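PDB 3UMC: haloacid dehalogenase from Pseudomonas aeruginosa, which probably hydrolyses the carbon-halogen bond of L-2-haloacids, as an L-2-haloacid dehalogenase of the haloacid dehalogenase-like hydrolase superfamily. Local coordinates for residues Asp124-Tyr136 with Ala240-Ala252. Residues are numbered along the deposited sequence; the frame is centred on the assembly and turned at random.
Sequences DTLAGMHALKADY and ASDLLDLHRQLAA
Leu-243 and Leu-132 interlock the two helices as knobs into holes. Leu-243 sits among Thr-125, Gly-128, Met-129 and Leu-132. Its CB rests on Gly-128 CA at 3.7 Å, and its CD2 lies 3.6 Å from Met-129 CG. Leu-132 fits in turn among Leu-243, Leu-246, His-247 and Leu-250; its CD2 branch lies 3.7 Å from His-247 CB. Ala-131 CB lies over one face of the His-247 ring, offset toward the rim, 3.9 Å from its centroid, a CH-pi contact. His-247 CG is anti to its own backbone N (chi1 180°), which brings the ring against Ala-131. Further along, Leu-250 CD1 meets Tyr-136 CE2 at 3.7 Å. One polar bond crosses: Leu-243 N donates to Asp-124 OD2 (3.0 Å), nearly straight at 174° but from above the carboxylate plane. Asp-242, the N-cap, accepts from Asp-245 N through OD1. Arg-218 forms a salt bridge with Asp-124 OD1. Leu-132 touches Ile-25 and Phe-27 of strand 24-27, and Leu-243 touches Phe-27 as well. Helices 125-132 and 243-251 thus pack side by side on the Rossmann-like core, with axes 25° from parallel and 8.0 Å apart at closest approach. The chemistry is mainly apolar; the N-terminal, partly positive end of helix 243-251 and Arg-218 would probably both stabilise Asp-124's negative charge, near like-charged Asp-242.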
loop_
_atom_site.group_PDB
_atom_site.type_symbol
_atom_site.label_atom_id
_atom_site.label_comp_id
_atom_site.label_asym_id
_atom_site.label_seq_id
_atom_site.Cartn_x
_atom_site.Cartn_y
_atom_site.Cartn_z
ATOM N N ASP A 124 12.793 9.074 -16.734
ATOM C CA ASP A 124 13.508 9.001 -15.493
ATOM C C ASP A 124 12.755 8.272 -14.378
ATOM O O ASP A 124 13.312 7.977 -13.319
ATOM C CB ASP A 124 13.840 10.415 -14.991
ATOM C CG ASP A 124 12.580 11.285 -14.749
ATOM O OD1 ASP A 124 11.957 11.760 -15.724
ATOM O OD2 ASP A 124 12.261 11.575 -13.596
ATOM N N THR A 125 11.468 8.077 -14.550
ATOM C CA THR A 125 10.661 7.723 -13.382
ATOM C C THR A 125 11.104 6.409 -12.751
ATOM O O THR A 125 11.430 6.357 -11.566
ATOM C CB THR A 125 9.171 7.645 -13.722
ATOM O OG1 THR A 125 8.697 8.960 -13.984
ATOM C CG2 THR A 125 8.345 6.979 -12.561
ATOM N N LEU A 126 11.117 5.358 -13.557
ATOM C CA LEU A 126 11.476 4.023 -13.096
ATOM C C LEU A 126 12.850 3.957 -12.462
ATOM O O LEU A 126 13.034 3.452 -11.294
ATOM C CB LEU A 126 11.366 3.000 -14.242
ATOM C CG LEU A 126 10.011 2.355 -14.571
ATOM C CD1 LEU A 126 8.863 3.295 -14.341
ATOM C CD2 LEU A 126 9.875 1.718 -16.021
ATOM N N ALA A 127 13.820 4.527 -13.136
ATOM C CA ALA A 127 15.196 4.416 -12.631
ATOM C C ALA A 127 15.337 5.162 -11.335
ATOM O O ALA A 127 16.074 4.717 -10.431
ATOM C CB ALA A 127 16.235 4.947 -13.605
ATOM N N GLY A 128 14.759 6.349 -11.319
ATOM C CA GLY A 128 14.857 7.219 -10.181
ATOM C C GLY A 128 14.136 6.598 -8.988
ATOM O O GLY A 128 14.628 6.655 -7.886
HETATM N N MSE A 129 12.981 6.000 -9.216
HETATM C CA MSE A 129 12.283 5.373 -8.081
HETATM C C MSE A 129 13.148 4.211 -7.513
HETATM O O MSE A 129 13.282 4.071 -6.280
HETATM C CB MSE A 129 10.887 4.934 -8.479
HETATM C CG MSE A 129 9.875 6.071 -8.597
HETATM SE SE MSE A 129 8.168 5.384 -9.068
HETATM C CE MSE A 129 7.576 4.769 -7.264
ATOM N N HIS A 130 13.752 3.412 -8.415
ATOM C CA HIS A 130 14.602 2.306 -8.001
ATOM C C HIS A 130 15.772 2.769 -7.317
ATOM O O HIS A 130 16.217 2.082 -6.416
ATOM C CB HIS A 130 14.995 1.375 -9.158
ATOM C CG HIS A 130 13.919 0.410 -9.504
ATOM N ND1 HIS A 130 13.479 -0.530 -8.605
ATOM C CD2 HIS A 130 13.120 0.317 -10.580
ATOM C CE1 HIS A 130 12.495 -1.220 -9.159
ATOM N NE2 HIS A 130 12.247 -0.710 -10.351
ATOM N N ALA A 131 16.314 3.940 -7.690
ATOM C CA ALA A 131 17.397 4.502 -6.915
ATOM C C ALA A 131 16.970 4.958 -5.479
ATOM O O ALA A 131 17.673 4.718 -4.483
ATOM C CB ALA A 131 18.038 5.712 -7.680
ATOM N N LEU A 132 15.897 5.721 -5.402
ATOM C CA LEU A 132 15.436 6.282 -4.148
ATOM C C LEU A 132 14.995 5.208 -3.176
ATOM O O LEU A 132 15.071 5.416 -1.973
ATOM C CB LEU A 132 14.286 7.272 -4.389
ATOM C CG LEU A 132 14.647 8.512 -5.176
ATOM C CD1 LEU A 132 13.431 9.153 -5.880
ATOM C CD2 LEU A 132 15.400 9.499 -4.281
ATOM N N LYS A 133 14.543 4.052 -3.654
ATOM C CA LYS A 133 13.914 3.079 -2.775
ATOM C C LYS A 133 14.918 2.449 -1.768
ATOM O O LYS A 133 14.520 1.869 -0.708
ATOM C CB LYS A 133 13.179 1.988 -3.557
ATOM C CG LYS A 133 14.098 0.879 -3.973
ATOM C CD LYS A 133 13.413 -0.210 -4.799
ATOM C CE LYS A 133 14.472 -1.096 -5.578
ATOM N NZ LYS A 133 13.794 -2.150 -6.378
ATOM N N ALA A 134 16.204 2.547 -2.097
ATOM C CA ALA A 134 17.219 1.977 -1.269
ATOM C C ALA A 134 17.252 2.706 0.044
ATOM O O ALA A 134 17.471 2.109 1.090
ATOM C CB ALA A 134 18.629 2.076 -1.993
ATOM N N ASP A 135 17.091 4.018 0.019
ATOM C CA ASP A 135 17.237 4.793 1.215
ATOM C C ASP A 135 15.905 5.248 1.857
ATOM O O ASP A 135 15.927 5.630 2.983
ATOM C CB ASP A 135 18.196 5.950 0.917
ATOM C CG ASP A 135 19.650 5.423 0.619
ATOM O OD1 ASP A 135 20.189 4.720 1.517
ATOM O OD2 ASP A 135 20.169 5.593 -0.523
ATOM N N TYR A 136 14.765 5.094 1.165
ATOM C CA TYR A 136 13.490 5.735 1.553
ATOM C C TYR A 136 12.355 4.865 1.202
ATOM O O TYR A 136 12.414 4.098 0.218
ATOM C CB TYR A 136 13.272 7.071 0.835
ATOM C CG TYR A 136 14.420 8.018 0.953
ATOM C CD1 TYR A 136 14.626 8.734 2.119
ATOM C CD2 TYR A 136 15.339 8.155 -0.086
ATOM C CE1 TYR A 136 15.710 9.582 2.257
ATOM C CE2 TYR A 136 16.418 9.003 0.028
ATOM C CZ TYR A 136 16.607 9.684 1.221
ATOM O OH TYR A 136 17.663 10.507 1.357
ATOM N N ALA A 240 14.666 19.636 -8.446
ATOM C CA ALA A 240 15.436 18.615 -9.157
ATOM C C ALA A 240 14.966 18.560 -10.585
ATOM O O ALA A 240 13.849 18.938 -10.887
ATOM C CB ALA A 240 15.317 17.297 -8.452
ATOM N N SER A 241 15.869 18.184 -11.494
ATOM C CA SER A 241 15.539 18.107 -12.914
ATOM C C SER A 241 14.789 16.842 -13.218
ATOM O O SER A 241 13.996 16.799 -14.131
ATOM C CB SER A 241 16.859 18.170 -13.740
ATOM O OG SER A 241 17.723 17.111 -13.350
ATOM N N ASP A 242 15.005 15.796 -12.441
ATOM C CA ASP A 242 14.321 14.570 -12.633
ATOM C C ASP A 242 14.561 13.666 -11.383
ATOM O O ASP A 242 15.244 14.053 -10.468
ATOM C CB ASP A 242 14.801 13.920 -13.924
ATOM C CG ASP A 242 16.285 13.643 -13.895
ATOM O OD1 ASP A 242 16.733 12.835 -13.035
ATOM O OD2 ASP A 242 16.965 14.300 -14.664
ATOM N N LEU A 243 13.967 12.483 -11.304
ATOM C CA LEU A 243 14.077 11.689 -10.076
ATOM C C LEU A 243 15.419 11.178 -9.760
ATOM O O LEU A 243 15.701 10.890 -8.574
ATOM C CB LEU A 243 13.134 10.498 -10.060
ATOM C CG LEU A 243 11.710 10.712 -9.564
ATOM C CD1 LEU A 243 10.875 11.471 -10.573
ATOM C CD2 LEU A 243 11.067 9.351 -9.307
ATOM N N LEU A 244 16.271 10.973 -10.776
ATOM C CA LEU A 244 17.631 10.491 -10.469
ATOM C C LEU A 244 18.456 11.639 -9.917
ATOM O O LEU A 244 19.260 11.454 -9.005
ATOM C CB LEU A 244 18.353 9.892 -11.724
ATOM C CG LEU A 244 18.030 8.438 -12.017
ATOM C CD1 LEU A 244 18.539 8.020 -13.478
ATOM C CD2 LEU A 244 18.573 7.451 -10.885
ATOM N N ASP A 245 18.263 12.822 -10.493
ATOM C CA ASP A 245 18.855 14.035 -9.937
ATOM C C ASP A 245 18.372 14.330 -8.501
ATOM O O ASP A 245 19.141 14.793 -7.683
ATOM C CB ASP A 245 18.614 15.212 -10.866
ATOM C CG ASP A 245 19.293 16.496 -10.384
ATOM O OD1 ASP A 245 20.542 16.491 -10.260
ATOM O OD2 ASP A 245 18.557 17.509 -10.110
ATOM N N LEU A 246 17.125 13.987 -8.180
ATOM C CA LEU A 246 16.621 14.057 -6.782
ATOM C C LEU A 246 17.420 13.083 -5.926
ATOM O O LEU A 246 17.927 13.458 -4.866
ATOM C CB LEU A 246 15.113 13.760 -6.689
ATOM C CG LEU A 246 14.477 13.758 -5.286
ATOM C CD1 LEU A 246 14.688 15.110 -4.611
ATOM C CD2 LEU A 246 12.994 13.375 -5.310
ATOM N N HIS A 247 17.572 11.858 -6.397
ATOM C CA HIS A 247 18.451 10.923 -5.723
ATOM C C HIS A 247 19.907 11.436 -5.531
ATOM O O HIS A 247 20.431 11.365 -4.423
ATOM C CB HIS A 247 18.449 9.544 -6.357
ATOM C CG HIS A 247 19.361 8.581 -5.673
ATOM N ND1 HIS A 247 20.501 8.085 -6.276
ATOM C CD2 HIS A 247 19.316 8.032 -4.434
ATOM C CE1 HIS A 247 21.107 7.257 -5.434
ATOM N NE2 HIS A 247 20.402 7.203 -4.317
ATOM N N ARG A 248 20.523 11.952 -6.585
ATOM C CA ARG A 248 21.861 12.548 -6.468
ATOM C C ARG A 248 21.819 13.602 -5.380
ATOM O O ARG A 248 22.629 13.542 -4.491
ATOM C CB ARG A 248 22.316 13.192 -7.803
ATOM C CG ARG A 248 23.838 13.235 -7.995
ATOM C CD ARG A 248 24.341 14.322 -9.004
ATOM N NE ARG A 248 23.502 15.543 -9.161
ATOM C CZ ARG A 248 23.417 16.594 -8.330
ATOM N NH1 ARG A 248 24.068 16.605 -7.164
ATOM N NH2 ARG A 248 22.616 17.630 -8.648
ATOM N N GLN A 249 20.881 14.556 -5.424
ATOM C CA GLN A 249 20.916 15.649 -4.442
ATOM C C GLN A 249 20.687 15.155 -3.011
ATOM O O GLN A 249 21.282 15.656 -2.077
ATOM C CB GLN A 249 19.921 16.765 -4.740
ATOM C CG GLN A 249 20.229 17.565 -5.984
ATOM C CD GLN A 249 19.270 18.668 -6.184
ATOM O OE1 GLN A 249 19.095 19.506 -5.296
ATOM N NE2 GLN A 249 18.646 18.726 -7.355
ATOM N N LEU A 250 19.816 14.181 -2.854
ATOM C CA LEU A 250 19.580 13.572 -1.570
ATOM C C LEU A 250 20.768 12.815 -0.988
ATOM O O LEU A 250 20.958 12.868 0.199
ATOM C CB LEU A 250 18.368 12.624 -1.638
ATOM C CG LEU A 250 16.994 13.313 -1.473
ATOM C CD1 LEU A 250 15.884 12.277 -1.711
ATOM C CD2 LEU A 250 16.755 13.994 -0.054
ATOM N N ALA A 251 21.529 12.076 -1.791
ATOM C CA ALA A 251 22.643 11.311 -1.250
ATOM C C ALA A 251 23.832 12.166 -0.893
ATOM O O ALA A 251 24.649 11.707 -0.093
ATOM C CB ALA A 251 23.078 10.175 -2.177
ATOM N N ALA A 252 23.960 13.391 -1.413
ATOM C CA ALA A 252 25.175 14.181 -1.096
ATOM C C ALA A 252 25.046 14.801 0.286
ATOM O O ALA A 252 23.980 15.375 0.602
ATOM C CB ALA A 252 25.445 15.272 -2.160
#